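PDB 5NGG: Blr6230 protein from Bradyrhizobium diazoefficiens USDA 110, which is a subclass B3 metallo-beta-lactamase that probably uses two active-site zinc ions to hydrolyse the beta-lactam ring of antibiotics. Local coordinates for residues Ala102-Lys114 and Glu143-Ala155. Numbering follows the deposited sequence. Where two conformers were deposited one is given.
With ZN (zinc ion), chain C; ZN (zinc ion), chain D.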
loop_
_atom_site.group_PDB
_atom_site.type_symbol
_atom_site.label_atom_id
_atom_site.label_comp_id
_atom_site.label_asym_id
_atom_site.label_seq_id
_atom_site.Cartn_x
_atom_site.Cartn_y
_atom_site.Cartn_z
ATOM N N ALA A 102 -7.376 -1.132 -2.554
ATOM C CA ALA A 102 -7.826 -2.054 -3.595
ATOM C C ALA A 102 -7.788 -1.446 -5.002
ATOM O O ALA A 102 -8.821 -1.291 -5.635
ATOM C CB ALA A 102 -9.218 -2.538 -3.247
ATOM N N HIS A 103 -6.596 -1.130 -5.494
ATOM C CA HIS A 103 -6.345 -0.773 -6.891
ATOM C C HIS A 103 -5.433 -1.811 -7.520
ATOM O O HIS A 103 -4.626 -2.432 -6.821
ATOM C CB HIS A 103 -5.680 0.602 -7.016
ATOM C CG HIS A 103 -6.554 1.742 -6.642
ATOM N ND1 HIS A 103 -6.030 2.954 -6.275
ATOM C CD2 HIS A 103 -7.903 1.872 -6.612
ATOM C CE1 HIS A 103 -7.020 3.793 -6.037
ATOM N NE2 HIS A 103 -8.168 3.162 -6.231
ATOM N N LEU A 104 -5.571 -1.986 -8.834
ATOM C CA LEU A 104 -4.895 -3.084 -9.551
ATOM C C LEU A 104 -3.381 -3.122 -9.403
ATOM O O LEU A 104 -2.805 -4.183 -9.519
ATOM C CB LEU A 104 -5.244 -3.090 -11.032
ATOM C CG LEU A 104 -4.504 -2.159 -11.981
ATOM C CD1 LEU A 104 -4.727 -2.590 -13.432
ATOM C CD2 LEU A 104 -4.919 -0.724 -11.773
ATOM N N ASP A 105 -2.739 -1.969 -9.169
ATOM C CA ASP A 105 -1.299 -1.943 -8.992
ATOM C C ASP A 105 -0.843 -2.506 -7.651
ATOM O O ASP A 105 0.364 -2.709 -7.454
ATOM C CB ASP A 105 -0.716 -0.543 -9.263
ATOM C CG ASP A 105 -1.335 0.595 -8.464
ATOM O OD1 ASP A 105 -2.581 0.614 -8.264
ATOM O OD2 ASP A 105 -0.517 1.483 -8.075
ATOM N N HIS A 106 -1.794 -2.794 -6.755
ATOM C CA HIS A 106 -1.503 -3.420 -5.462
ATOM C C HIS A 106 -2.207 -4.761 -5.261
ATOM O O HIS A 106 -1.837 -5.514 -4.365
ATOM C CB HIS A 106 -1.850 -2.467 -4.325
ATOM C CG HIS A 106 -1.260 -1.103 -4.536
ATOM N ND1 HIS A 106 0.099 -0.878 -4.497
ATOM C CD2 HIS A 106 -1.815 0.051 -4.954
ATOM C CE1 HIS A 106 0.344 0.368 -4.856
ATOM N NE2 HIS A 106 -0.809 0.966 -5.128
ATOM N N THR A 107 -3.212 -5.064 -6.079
ATOM C CA THR A 107 -4.042 -6.265 -5.898
ATOM C C THR A 107 -3.887 -7.291 -7.000
ATOM O O THR A 107 -4.538 -8.335 -6.970
ATOM C CB THR A 107 -5.524 -5.875 -5.896
ATOM O OG1 THR A 107 -5.797 -5.314 -7.183
ATOM C CG2 THR A 107 -5.882 -4.869 -4.823
ATOM N N GLY A 108 -3.035 -6.996 -7.981
ATOM C CA GLY A 108 -2.967 -7.779 -9.201
ATOM C C GLY A 108 -2.598 -9.232 -9.025
ATOM O O GLY A 108 -2.926 -10.043 -9.891
ATOM N N GLY A 109 -1.908 -9.559 -7.936
ATOM C CA GLY A 109 -1.507 -10.934 -7.655
ATOM C C GLY A 109 -2.294 -11.640 -6.569
ATOM O O GLY A 109 -1.967 -12.794 -6.242
ATOM N N PHE A 110 -3.311 -10.974 -5.999
ATOM C CA PHE A 110 -4.007 -11.582 -4.866
ATOM C C PHE A 110 -4.712 -12.901 -5.205
ATOM O O PHE A 110 -4.574 -13.882 -4.466
ATOM C CB PHE A 110 -5.045 -10.628 -4.264
ATOM C CG PHE A 110 -4.477 -9.477 -3.448
ATOM C CD1 PHE A 110 -3.166 -9.409 -3.029
ATOM C CD2 PHE A 110 -5.329 -8.460 -3.046
ATOM C CE1 PHE A 110 -2.717 -8.345 -2.251
ATOM C CE2 PHE A 110 -4.883 -7.417 -2.263
ATOM C CZ PHE A 110 -3.580 -7.364 -1.855
ATOM N N ALA A 111 -5.511 -12.922 -6.273
ATOM C CA ALA A 111 -6.244 -14.142 -6.589
ATOM C C ALA A 111 -5.292 -15.314 -6.819
ATOM O O ALA A 111 -5.526 -16.455 -6.345
ATOM C CB ALA A 111 -7.140 -13.917 -7.791
ATOM N N GLU A 112 -4.200 -15.041 -7.533
ATOM C CA GLU A 112 -3.228 -16.076 -7.856
ATOM C C GLU A 112 -2.536 -16.602 -6.608
ATOM O O GLU A 112 -2.433 -17.824 -6.394
ATOM C CB GLU A 112 -2.199 -15.545 -8.836
ATOM C CG GLU A 112 -1.100 -16.531 -9.168
ATOM C CD GLU A 112 -0.236 -16.118 -10.325
ATOM O OE1 GLU A 112 -0.701 -15.357 -11.203
ATOM O OE2 GLU A 112 0.909 -16.604 -10.399
ATOM N N ILE A 113 -2.029 -15.688 -5.791
ATOM C CA ILE A 113 -1.291 -16.118 -4.611
ATOM C C ILE A 113 -2.228 -16.798 -3.604
ATOM O O ILE A 113 -1.845 -17.790 -2.987
ATOM C CB ILE A 113 -0.431 -14.977 -4.017
ATOM C CG1 ILE A 113 0.734 -14.695 -4.983
ATOM C CG2 ILE A 113 0.116 -15.349 -2.639
ATOM C CD1 ILE A 113 1.495 -13.413 -4.736
ATOM N N LYS A 114 -3.446 -16.277 -3.419
ATOM C CA LYS A 114 -4.388 -16.904 -2.510
ATOM C C LYS A 114 -4.696 -18.349 -2.926
ATOM O O LYS A 114 -4.744 -19.252 -2.085
ATOM C CB LYS A 114 -5.657 -16.064 -2.431
ATOM C CG LYS A 114 -6.697 -16.623 -1.493
ATOM C CD LYS A 114 -7.759 -15.595 -1.181
ATOM C CE LYS A 114 -8.724 -16.173 -0.178
ATOM N NZ LYS A 114 -9.983 -15.394 -0.120
ATOM N N GLU A 143 -11.767 -1.632 -18.345
ATOM C CA GLU A 143 -11.031 -2.880 -18.287
ATOM C C GLU A 143 -9.542 -2.718 -18.037
ATOM O O GLU A 143 -8.914 -3.629 -17.509
ATOM C CB GLU A 143 -11.251 -3.679 -19.579
ATOM C CG GLU A 143 -12.673 -4.196 -19.768
ATOM C CD GLU A 143 -13.036 -5.380 -18.880
ATOM O OE1 GLU A 143 -12.221 -5.812 -18.035
ATOM O OE2 GLU A 143 -14.164 -5.890 -19.034
ATOM N N ASP A 144 -8.946 -1.587 -18.367
ATOM C CA ASP A 144 -7.518 -1.473 -18.106
ATOM C C ASP A 144 -7.207 -1.158 -16.624
ATOM O O ASP A 144 -6.035 -1.127 -16.237
ATOM C CB ASP A 144 -6.867 -0.511 -19.099
ATOM C CG ASP A 144 -6.897 -1.062 -20.523
ATOM O OD1 ASP A 144 -6.156 -2.022 -20.818
ATOM O OD2 ASP A 144 -7.674 -0.540 -21.346
ATOM N N LEU A 145 -8.251 -0.947 -15.808
ATOM C CA LEU A 145 -8.084 -0.824 -14.357
ATOM C C LEU A 145 -8.656 -2.027 -13.593
ATOM O O LEU A 145 -8.651 -2.064 -12.360
ATOM C CB LEU A 145 -8.704 0.488 -13.883
ATOM C CG LEU A 145 -8.148 1.778 -14.510
ATOM C CD1 LEU A 145 -8.941 2.971 -14.027
ATOM C CD2 LEU A 145 -6.663 1.952 -14.180
ATOM N N ALA A 146 -9.113 -3.036 -14.325
ATOM C CA ALA A 146 -9.622 -4.247 -13.706
ATOM C C ALA A 146 -8.493 -5.148 -13.224
ATOM O O ALA A 146 -7.343 -5.040 -13.638
ATOM C CB ALA A 146 -10.503 -4.986 -14.700
ATOM N N PHE A 147 -8.848 -6.050 -12.320
ATOM C CA PHE A 147 -7.899 -7.055 -11.812
ATOM C C PHE A 147 -8.642 -8.326 -11.452
ATOM O O PHE A 147 -9.859 -8.289 -11.311
ATOM C CB PHE A 147 -7.102 -6.507 -10.620
ATOM C CG PHE A 147 -7.944 -6.069 -9.461
ATOM C CD1 PHE A 147 -8.294 -6.957 -8.434
ATOM C CD2 PHE A 147 -8.371 -4.748 -9.366
ATOM C CE1 PHE A 147 -9.053 -6.534 -7.364
ATOM C CE2 PHE A 147 -9.116 -4.313 -8.288
ATOM C CZ PHE A 147 -9.463 -5.214 -7.276
ATOM N N PRO A 148 -7.932 -9.437 -11.254
ATOM C CA PRO A 148 -8.660 -10.688 -10.937
ATOM C C PRO A 148 -9.334 -10.617 -9.570
ATOM O O PRO A 148 -8.692 -10.352 -8.567
ATOM C CB PRO A 148 -7.564 -11.757 -10.995
ATOM C CG PRO A 148 -6.509 -11.175 -11.881
ATOM C CD PRO A 148 -6.510 -9.708 -11.537
ATOM N N ALA A 149 -10.645 -10.827 -9.560
ATOM C CA ALA A 149 -11.450 -10.668 -8.349
ATOM C C ALA A 149 -11.023 -11.681 -7.293
ATOM O O ALA A 149 -10.666 -12.825 -7.596
ATOM C CB ALA A 149 -12.937 -10.799 -8.672
ATOM N N VAL A 150 -11.085 -11.249 -6.039
ATOM C CA VAL A 150 -10.627 -12.074 -4.927
ATOM C C VAL A 150 -11.545 -11.879 -3.728
ATOM O O VAL A 150 -11.961 -10.736 -3.434
ATOM C CB VAL A 150 -9.136 -11.715 -4.604
ATOM C CG1 VAL A 150 -8.958 -10.248 -4.209
ATOM C CG2 VAL A 150 -8.526 -12.668 -3.603
ATOM N N LYS A 151 -11.827 -12.975 -3.022
ATOM C CA LYS A 151 -12.674 -12.921 -1.837
ATOM C C LYS A 151 -11.894 -12.452 -0.613
ATOM O O LYS A 151 -10.735 -12.835 -0.403
ATOM C CB LYS A 151 -13.314 -14.279 -1.582
ATOM C CG LYS A 151 -14.250 -14.660 -2.713
ATOM C CD LYS A 151 -15.050 -15.911 -2.423
ATOM C CE LYS A 151 -16.241 -16.004 -3.360
ATOM N NZ LYS A 151 -17.366 -15.120 -2.942
ATOM N N VAL A 152 -12.549 -11.621 0.191
ATOM C CA VAL A 152 -11.965 -11.111 1.412
ATOM C C VAL A 152 -12.394 -12.043 2.546
ATOM O O VAL A 152 -13.592 -12.263 2.775
ATOM C CB VAL A 152 -12.422 -9.664 1.677
ATOM C CG1 VAL A 152 -11.952 -9.177 3.043
ATOM C CG2 VAL A 152 -11.926 -8.740 0.573
ATOM N N ASP A 153 -11.420 -12.572 3.273
ATOM C CA ASP A 153 -11.689 -13.476 4.395
ATOM C C ASP A 153 -11.974 -12.746 5.704
ATOM O O ASP A 153 -12.717 -13.259 6.546
ATOM C CB ASP A 153 -10.556 -14.464 4.550
ATOM C CG ASP A 153 -10.380 -15.306 3.322
ATOM O OD1 ASP A 153 -11.204 -16.212 3.122
ATOM O OD2 ASP A 153 -9.441 -15.051 2.536
ATOM N N ARG A 154 -11.360 -11.582 5.895
ATOM C CA ARG A 154 -11.602 -10.767 7.072
ATOM C C ARG A 154 -11.599 -9.298 6.650
ATOM O O ARG A 154 -10.608 -8.808 6.095
ATOM C CB ARG A 154 -10.533 -10.994 8.140
ATOM C CG ARG A 154 -10.804 -10.196 9.399
ATOM C CD ARG A 154 -9.809 -10.540 10.463
ATOM N NE ARG A 154 -9.911 -9.623 11.587
ATOM C CZ ARG A 154 -9.035 -9.541 12.582
ATOM N NH1 ARG A 154 -7.973 -10.337 12.618
ATOM N NH2 ARG A 154 -9.230 -8.652 13.543
ATOM N N ALA A 155 -12.711 -8.612 6.942
ATOM C CA ALA A 155 -12.889 -7.203 6.654
ATOM C C ALA A 155 -12.589 -6.433 7.937
ATOM O O ALA A 155 -13.186 -6.717 8.968
ATOM C CB ALA A 155 -14.312 -6.938 6.166
HETATM ZN ZN ZN C . -0.842 2.639 -6.322
HETATM ZN ZN ZN D . -4.100 3.369 -5.654
HETATM O O HOH W 1 -7.981 -0.849 -9.957
HETATM O O HOH W 2 -2.783 2.999 -6.903
HETATM O O HOH W 3 -5.971 -10.566 -7.941
#
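With chi1 of 62° and 59°, Thr-107 and Phe-147 each hold a group between the backbone N and the carbonyl carbon, and the Thr-107 hydroxyl is thereby set over the face of the Phe-147 ring, the two side chains crossing at about a right angle. Thr-107 OG1 sits over the centre of the ring, 3.2 Å from Phe-147 CG, and Thr-107 CB makes a CH-pi contact over the same face, 4.0 Å from the ring centroid. The hydroxyl also gives a weak hydrogen bond to the carbonyl of His-103, the N-cap residue of helix 104-107. Leu-104 lies along the loop before Phe-147: its CB touches the CB of Phe-147, CD1 comes within 3.4 Å of Asp-144 O, and CD2 meets CD2 of Leu-145. Two waters join the backbones. One bridges Leu-104 N and Leu-145 O; the other donates to the carbonyls of Thr-107 and Pro-148 and accepts from Ala-111 N at 2.9 Å. Farther along, Ala-111 CB rests against Pro-148 CB, while Val-150 sends CG1 to the edge of the Phe-110 ring and CG2 to Lys-114 CD, 3.9 Å away. Lys-114, extended throughout, reaches past Val-150. Its NZ donates to Lys-151 O at 2.7 Å, from above the carbonyl plane, and forms a salt bridge with Asp-153 OD2 at 2.7 Å on the syn side. The 102-114 segment carries all but the first histidine of the HAHLDH motif, which begins at His-101: His-103 binds one zinc, Asp-105 and His-106 the other, and a water bridges the metals. Phe-147, packed on Leu-104 and Thr-107 between and just after these ligands, is one step removed from the zincs and probably steadies their short helix. At the Lys-151 to Asp-153 end, two acceptors hold the ammonium, a carbonyl and a carboxylate whose OD2 also takes Leu-121 N, tying the lysine to strand 120-124.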